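Local coordinates for protein putative glutaryl-CoA dehydrogenase (Thermus thermophilus, PDB 2EBA) that is a flavoprotein of the acyl-CoA dehydrogenase family and holds flavin-adenine dinucleotide in a four-chain assembly, at residues G159-I164 / S213-E218; N166-H171 / A198-R203. One frame throughout, in Å; residues are numbered along the deposited sequence.

Contact 1: G159-I164 / S213-E218; sequences GTKMWI and SELVLE. With FAD (flavin-adenine dinucleotide), chain I.
Gly159 and Leu217, Lys161 and Leu215, and Ile164 and Ser213 form three hydrogen-bonded pairs between antiparallel strands of the middle-domain sheet. Each pair carries two backbone bonds. Lys161 N reaches Leu215 O at 2.8 Å, and Ile164 N reaches Ser213 O at 2.9 Å. Thr160 and Val216 form the non-hydrogen-bonded pair between the first two. Here the CA of Thr160 lies 3.2 Å from Leu215 O, a CA-H...O contact. Near the flavin the register slips by one residue. Trp163 and Ile164 both face Ser213, which makes a G1 beta bulge. Trp163 takes the positive backbone angles of its first position (phi 60°, psi 48°).

Apolar contacts lie on both faces. On one, the side chain of Leu215 crosses that of Ile164 at about a right angle, with CG of Leu215 3.9 Å from CG1 of Ile164. CB of Lys161 also touches CB of Leu215. On the other, SD of Met162 packs 3.6 Å from CG of Glu214. The bent Met162 chain then puts CE 3.4 Å above the centre of the Trp163 ring, a Met-aromatic contact.

The bulge also meets the flavin. CB of Trp163 lies 3.4 Å from FAD C9A, and the indole is set obliquely to the flavin. CD1 of Ile164 lies 3.8 Å from FAD N3.

The charged end of Lys161 leaves the strand pair. Its NZ forms a salt bridge with Glu133 and hydrogen bonds to the carbonyls of Leu131 and Trp176. Strand 212-217 runs between strands 154-165 and 196-200. Ile175 of strand 172-178 packs against Leu215 and Leu217, while Gly342 of the second subunit packs on Trp163.

Contact 2: N166-H171 / A198-R203; sequences NGNLAH and AREVKR
Asn168 lays its amide against the side chain of Glu200, where the loop between strands 154-165 and 172-178 meets the edge of the antiparallel sheet in the acyl-CoA dehydrogenase middle domain. CG of Asn168 stands anti to its own carbonyl carbon (chi1 -78°), and its CB points toward strand 198-200. The two side chains cross obliquely. CG of Glu200 is the atom that touches, 3.1 Å from OD1 of Asn168 and 3.2 Å from the amide carbon CG. The amide meets the aliphatic part of Glu200, and the carboxylate plane is turned 68° from the amide plane. OE2 of Glu200 lies 3.7 Å from CB of Asn168.

The two ends of the amide have different partners. ND2 of Asn168 gives a weak, bent hydrogen bond to Ala198 O, at 3.2 Å with an angle of 132° at the hydrogen. OD1 is probably hydrogen-bonded to the hydroxyl of Ser213, on the neighbouring strand 212-217. It also lies near Glu200 N, but the angle is too poor for a bond.

Beyond CG the Glu200 chain is extended. Its other carboxylate oxygen, OE1, is modelled too close to Lys202 NZ, so the details of that ion pair are doubtful. Farther along, Arg203 reaches the second subunit and packs on Glu39 there.

Within the loop, Asn166 O accepts from both Leu169 N and Ala170 N. The next residue, Gly167, meets the strand through its backbone, and its carbonyl oxygen O lies 3.5 Å from CB of Ala198.

Both contacts reach the same antiparallel sheet of the middle domain, contact 2 by strand 196-200 only, its other segment being a loop. Contact 2 is nested in the chain between the segments of contact 1. Their centres are about 9 Å apart. Contact 1 is partly buried and borders the flavin. It rests on regular backbone pairing and apolar side chains. Contact 2 is a smaller surface contact, polar and lacking any paired backbone across it. Strands 196-200 and 212-217 are neighbours and join the two. Besides the Ser213-Asn168 link, a salt bridge spans them, with Glu214 OE1 2.8 Å from Arg199 NH2.

Contact 1: G159-I164 / S213-E218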
loop_
_atom_site.group_PDB
_atom_site.type_symbol
_atom_site.label_atom_id
_atom_site.label_comp_id
_atom_site.label_asym_id
_atom_site.label_seq_id
_atom_site.Cartn_x
_atom_site.Cartn_y
_atom_site.Cartn_z
ATOM N N GLY A 159 -37.188 -21.022 -3.343
ATOM C CA GLY A 159 -35.794 -20.632 -3.352
ATOM C C GLY A 159 -35.300 -20.272 -1.973
ATOM O O GLY A 159 -36.023 -20.386 -0.987
ATOM N N THR A 160 -34.060 -19.825 -1.899
ATOM C CA THR A 160 -33.481 -19.439 -0.627
ATOM C C THR A 160 -32.672 -18.144 -0.754
ATOM O O THR A 160 -32.076 -17.869 -1.794
ATOM C CB THR A 160 -32.572 -20.560 -0.085
ATOM O OG1 THR A 160 -33.383 -21.659 0.342
ATOM C CG2 THR A 160 -31.737 -20.062 1.077
ATOM N N LYS A 161 -32.674 -17.342 0.305
ATOM C CA LYS A 161 -31.926 -16.096 0.324
ATOM C C LYS A 161 -31.048 -16.101 1.565
ATOM O O LYS A 161 -31.469 -16.534 2.641
ATOM C CB LYS A 161 -32.887 -14.895 0.342
ATOM C CG LYS A 161 -33.783 -14.798 -0.890
ATOM C CD LYS A 161 -32.966 -14.683 -2.182
ATOM C CE LYS A 161 -33.871 -14.512 -3.405
ATOM N NZ LYS A 161 -33.135 -14.494 -4.711
ATOM N N MET A 162 -29.810 -15.643 1.413
ATOM C CA MET A 162 -28.860 -15.643 2.524
ATOM C C MET A 162 -28.442 -14.226 2.884
ATOM O O MET A 162 -28.330 -13.353 2.023
ATOM C CB MET A 162 -27.610 -16.459 2.195
ATOM C CG MET A 162 -27.367 -17.670 3.102
ATOM S SD MET A 162 -27.854 -17.425 4.818
ATOM C CE MET A 162 -26.412 -16.995 5.523
ATOM N N TRP A 163 -28.194 -14.027 4.171
ATOM C CA TRP A 163 -27.754 -12.747 4.694
ATOM C C TRP A 163 -28.750 -11.625 4.430
ATOM O O TRP A 163 -28.354 -10.576 3.992
ATOM C CB TRP A 163 -26.402 -12.345 4.075
ATOM C CG TRP A 163 -25.316 -13.404 4.084
ATOM C CD1 TRP A 163 -24.772 -14.027 3.000
ATOM C CD2 TRP A 163 -24.682 -13.978 5.234
ATOM N NE1 TRP A 163 -23.842 -14.957 3.401
ATOM C CE2 TRP A 163 -23.770 -14.949 4.767
ATOM C CE3 TRP A 163 -24.798 -13.768 6.610
ATOM C CZ2 TRP A 163 -22.982 -15.708 5.630
ATOM C CZ3 TRP A 163 -24.012 -14.527 7.471
ATOM C CH2 TRP A 163 -23.117 -15.484 6.974
ATOM N N ILE A 164 -30.033 -11.822 4.701
ATOM C CA ILE A 164 -30.994 -10.757 4.437
ATOM C C ILE A 164 -31.259 -9.917 5.675
ATOM O O ILE A 164 -31.741 -10.431 6.687
ATOM C CB ILE A 164 -32.316 -11.343 3.929
ATOM C CG1 ILE A 164 -32.025 -12.298 2.767
ATOM C CG2 ILE A 164 -33.266 -10.222 3.497
ATOM C CD1 ILE A 164 -31.181 -11.704 1.663
ATOM N N SER A 213 -30.937 -12.608 8.447
ATOM C CA SER A 213 -31.618 -13.884 8.400
ATOM C C SER A 213 -31.390 -14.645 7.119
ATOM O O SER A 213 -30.765 -14.164 6.176
ATOM C CB SER A 213 -33.118 -13.656 8.583
ATOM O OG SER A 213 -33.359 -12.711 9.607
ATOM N N GLU A 214 -31.897 -15.863 7.112
ATOM C CA GLU A 214 -31.833 -16.713 5.946
ATOM C C GLU A 214 -33.310 -16.898 5.595
ATOM O O GLU A 214 -34.117 -17.243 6.458
ATOM C CB GLU A 214 -31.191 -18.046 6.297
ATOM C CG GLU A 214 -31.115 -18.985 5.130
ATOM C CD GLU A 214 -30.794 -20.394 5.558
ATOM O OE1 GLU A 214 -31.625 -21.012 6.267
ATOM O OE2 GLU A 214 -29.706 -20.882 5.184
ATOM N N LEU A 215 -33.676 -16.634 4.346
ATOM C CA LEU A 215 -35.069 -16.779 3.952
ATOM C C LEU A 215 -35.220 -18.064 3.168
ATOM O O LEU A 215 -34.421 -18.375 2.290
ATOM C CB LEU A 215 -35.536 -15.584 3.098
ATOM C CG LEU A 215 -35.275 -14.174 3.640
ATOM C CD1 LEU A 215 -35.878 -13.124 2.707
ATOM C CD2 LEU A 215 -35.854 -14.054 5.029
ATOM N N VAL A 216 -36.236 -18.833 3.517
ATOM C CA VAL A 216 -36.498 -20.074 2.824
ATOM C C VAL A 216 -37.936 -19.993 2.349
ATOM O O VAL A 216 -38.855 -19.849 3.154
ATOM C CB VAL A 216 -36.322 -21.301 3.748
ATOM C CG1 VAL A 216 -36.657 -22.561 2.994
ATOM C CG2 VAL A 216 -34.894 -21.379 4.253
ATOM N N LEU A 217 -38.114 -20.038 1.036
ATOM C CA LEU A 217 -39.432 -20.002 0.441
ATOM C C LEU A 217 -39.729 -21.381 -0.126
ATOM O O LEU A 217 -39.080 -21.840 -1.062
ATOM C CB LEU A 217 -39.504 -18.937 -0.662
ATOM C CG LEU A 217 -39.483 -17.489 -0.159
ATOM C CD1 LEU A 217 -38.044 -17.058 0.037
ATOM C CD2 LEU A 217 -40.199 -16.573 -1.148
ATOM N N GLU A 218 -40.716 -22.037 0.465
ATOM C CA GLU A 218 -41.115 -23.373 0.055
ATOM C C GLU A 218 -42.550 -23.314 -0.467
ATOM O O GLU A 218 -43.498 -23.201 0.314
ATOM C CB GLU A 218 -41.023 -24.304 1.265
ATOM C CG GLU A 218 -40.603 -25.729 0.973
ATOM C CD GLU A 218 -40.360 -26.526 2.255
ATOM O OE1 GLU A 218 -41.259 -26.554 3.127
ATOM O OE2 GLU A 218 -39.269 -27.126 2.389
HETATM P PA FAD I . -19.064 -14.092 -3.075
HETATM O O1A FAD I . -18.772 -15.564 -3.277
HETATM O O2A FAD I . -19.988 -13.354 -4.011
HETATM O O5B FAD I . -17.635 -13.334 -2.975
HETATM C C5B FAD I . -16.571 -13.764 -2.303
HETATM C C4B FAD I . -15.222 -13.182 -2.638
HETATM O O4B FAD I . -15.011 -13.196 -4.214
HETATM C C3B FAD I . -15.405 -11.569 -2.657
HETATM O O3B FAD I . -14.087 -11.068 -2.460
HETATM C C2B FAD I . -15.662 -11.044 -4.088
HETATM O O2B FAD I . -15.016 -9.857 -4.351
HETATM C C1B FAD I . -14.882 -12.069 -4.872
HETATM N N9A FAD I . -15.563 -12.152 -6.235
HETATM C C8A FAD I . -16.812 -12.528 -6.460
HETATM N N7A FAD I . -16.998 -12.488 -7.822
HETATM C C5A FAD I . -15.839 -12.095 -8.419
HETATM C C6A FAD I . -15.425 -11.876 -9.775
HETATM N N6A FAD I . -16.272 -12.050 -10.804
HETATM N N1A FAD I . -14.136 -11.472 -10.026
HETATM C C2A FAD I . -13.245 -11.278 -9.007
HETATM N N3A FAD I . -13.617 -11.480 -7.701
HETATM C C4A FAD I . -14.901 -11.896 -7.390
HETATM N N1 FAD I . -27.881 -9.255 0.413
HETATM C C2 FAD I . -29.154 -8.862 0.075
HETATM O O2 FAD I . -29.606 -9.113 -1.056
HETATM N N3 FAD I . -29.933 -8.198 0.983
HETATM C C4 FAD I . -29.458 -7.915 2.243
HETATM O O4 FAD I . -30.189 -7.321 3.060
HETATM C C4X FAD I . -28.156 -8.313 2.611
HETATM N N5 FAD I . -27.663 -8.064 3.876
HETATM C C5X FAD I . -26.409 -8.483 4.252
HETATM C C6 FAD I . -25.949 -8.242 5.572
HETATM C C7 FAD I . -24.670 -8.698 5.980
HETATM C C7M FAD I . -24.254 -8.419 7.409
HETATM C C8 FAD I . -23.831 -9.393 5.052
HETATM C C8M FAD I . -22.454 -9.916 5.402
HETATM C C9 FAD I . -24.292 -9.624 3.744
HETATM C C9A FAD I . -25.586 -9.184 3.307
HETATM N N10 FAD I . -26.089 -9.424 2.010
HETATM C C10 FAD I . -27.352 -9.005 1.662
HETATM C "C1'" FAD I . -25.310 -10.151 0.997
HETATM C "C2'" FAD I . -24.108 -9.416 0.482
HETATM O "O2'" FAD I . -24.512 -8.514 -0.535
HETATM C "C3'" FAD I . -23.130 -10.453 0.012
HETATM O "O3'" FAD I . -22.377 -10.884 1.141
HETATM C "C4'" FAD I . -22.159 -9.959 -1.054
HETATM O "O4'" FAD I . -22.780 -9.970 -2.343
HETATM C "C5'" FAD I . -20.933 -10.849 -1.110
HETATM O "O5'" FAD I . -21.255 -12.071 -1.743
HETATM P P FAD I . -21.047 -13.534 -1.076
HETATM O O1P FAD I . -21.009 -13.453 0.419
HETATM O O2P FAD I . -22.086 -14.446 -1.680
HETATM O O3P FAD I . -19.566 -13.920 -1.548
#

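Contact 2: N166-H171 / A198-R203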
loop_
_atom_site.group_PDB
_atom_site.type_symbol
_atom_site.label_atom_id
_atom_site.label_comp_id
_atom_site.label_asym_id
_atom_site.label_seq_id
_atom_site.Cartn_x
_atom_site.Cartn_y
_atom_site.Cartn_z
ATOM N N ASN A 166 -32.983 -7.423 8.240
ATOM C CA ASN A 166 -34.375 -7.297 8.658
ATOM C C ASN A 166 -35.171 -8.556 8.348
ATOM O O ASN A 166 -36.402 -8.533 8.369
ATOM C CB ASN A 166 -35.048 -6.100 7.968
ATOM C CG ASN A 166 -34.557 -4.771 8.498
ATOM O OD1 ASN A 166 -33.932 -4.712 9.560
ATOM N ND2 ASN A 166 -34.854 -3.692 7.774
ATOM N N GLY A 167 -34.468 -9.644 8.047
ATOM C CA GLY A 167 -35.118 -10.903 7.732
ATOM C C GLY A 167 -36.192 -11.330 8.721
ATOM O O GLY A 167 -37.276 -11.746 8.307
ATOM N N ASN A 168 -35.902 -11.229 10.021
ATOM C CA ASN A 168 -36.865 -11.606 11.065
ATOM C C ASN A 168 -37.724 -10.465 11.634
ATOM O O ASN A 168 -38.539 -10.689 12.530
ATOM C CB ASN A 168 -36.157 -12.311 12.229
ATOM C CG ASN A 168 -35.831 -13.745 11.918
ATOM O OD1 ASN A 168 -35.003 -14.032 11.058
ATOM N ND2 ASN A 168 -36.488 -14.659 12.612
ATOM N N LEU A 169 -37.550 -9.250 11.128
ATOM C CA LEU A 169 -38.338 -8.122 11.607
ATOM C C LEU A 169 -39.420 -7.794 10.586
ATOM O O LEU A 169 -40.483 -7.274 10.928
ATOM C CB LEU A 169 -37.450 -6.879 11.795
ATOM C CG LEU A 169 -36.263 -6.861 12.763
ATOM C CD1 LEU A 169 -35.516 -5.533 12.635
ATOM C CD2 LEU A 169 -36.750 -7.044 14.179
ATOM N N ALA A 170 -39.142 -8.132 9.329
ATOM C CA ALA A 170 -40.022 -7.819 8.208
ATOM C C ALA A 170 -41.367 -8.514 8.103
ATOM O O ALA A 170 -41.504 -9.695 8.409
ATOM C CB ALA A 170 -39.258 -8.011 6.902
ATOM N N HIS A 171 -42.362 -7.751 7.658
ATOM C CA HIS A 171 -43.699 -8.273 7.424
ATOM C C HIS A 171 -43.755 -8.435 5.914
ATOM O O HIS A 171 -44.469 -9.286 5.391
ATOM C CB HIS A 171 -44.786 -7.284 7.835
ATOM C CG HIS A 171 -44.560 -6.660 9.172
ATOM N ND1 HIS A 171 -43.766 -5.546 9.347
ATOM C CD2 HIS A 171 -45.022 -6.993 10.400
ATOM C CE1 HIS A 171 -43.750 -5.218 10.627
ATOM N NE2 HIS A 171 -44.504 -6.080 11.287
ATOM N N ALA A 198 -38.122 -17.601 7.949
ATOM C CA ALA A 198 -37.002 -16.690 8.142
ATOM C C ALA A 198 -36.258 -17.104 9.400
ATOM O O ALA A 198 -36.824 -17.093 10.486
ATOM C CB ALA A 198 -37.500 -15.267 8.290
ATOM N N ARG A 199 -34.994 -17.471 9.252
ATOM C CA ARG A 199 -34.200 -17.878 10.400
ATOM C C ARG A 199 -33.007 -16.955 10.522
ATOM O O ARG A 199 -32.331 -16.658 9.537
ATOM C CB ARG A 199 -33.761 -19.338 10.242
ATOM C CG ARG A 199 -34.950 -20.278 10.041
ATOM C CD ARG A 199 -34.621 -21.743 10.300
ATOM N NE ARG A 199 -33.768 -22.340 9.270
ATOM C CZ ARG A 199 -34.114 -22.482 7.991
ATOM N NH1 ARG A 199 -35.305 -22.064 7.564
ATOM N NH2 ARG A 199 -33.268 -23.056 7.139
ATOM N N GLU A 200 -32.769 -16.481 11.735
ATOM C CA GLU A 200 -31.663 -15.574 11.981
ATOM C C GLU A 200 -30.312 -16.251 11.919
ATOM O O GLU A 200 -30.181 -17.433 12.223
ATOM C CB GLU A 200 -31.801 -14.927 13.346
ATOM C CG GLU A 200 -33.025 -14.089 13.505
ATOM C CD GLU A 200 -33.108 -13.501 14.890
ATOM O OE1 GLU A 200 -32.391 -14.006 15.772
ATOM O OE2 GLU A 200 -33.886 -12.550 15.107
ATOM N N VAL A 201 -29.313 -15.467 11.534
ATOM C CA VAL A 201 -27.936 -15.912 11.417
ATOM C C VAL A 201 -27.257 -15.660 12.759
ATOM O O VAL A 201 -27.352 -14.563 13.310
ATOM C CB VAL A 201 -27.207 -15.121 10.298
ATOM C CG1 VAL A 201 -25.726 -15.496 10.251
ATOM C CG2 VAL A 201 -27.890 -15.391 8.947
ATOM N N LYS A 202 -26.583 -16.673 13.287
ATOM C CA LYS A 202 -25.902 -16.558 14.571
ATOM C C LYS A 202 -24.391 -16.572 14.403
ATOM O O LYS A 202 -23.880 -16.893 13.325
ATOM C CB LYS A 202 -26.315 -17.714 15.487
ATOM C CG LYS A 202 -27.818 -17.909 15.606
ATOM C CD LYS A 202 -28.509 -16.605 15.978
ATOM C CE LYS A 202 -30.003 -16.801 16.063
ATOM N NZ LYS A 202 -30.657 -15.506 16.316
ATOM N N ARG A 203 -23.687 -16.244 15.482
ATOM C CA ARG A 203 -22.219 -16.221 15.496
ATOM C C ARG A 203 -21.648 -15.090 14.634
ATOM O O ARG A 203 -20.606 -15.266 13.972
ATOM C CB ARG A 203 -21.661 -17.577 15.018
ATOM C CG ARG A 203 -22.277 -18.792 15.717
ATOM C CD ARG A 203 -22.360 -18.582 17.230
ATOM N NE ARG A 203 -23.731 -18.322 17.671
ATOM C CZ ARG A 203 -24.469 -19.196 18.345
ATOM N NH1 ARG A 203 -23.956 -20.386 18.652
ATOM N NH2 ARG A 203 -25.714 -18.888 18.713
#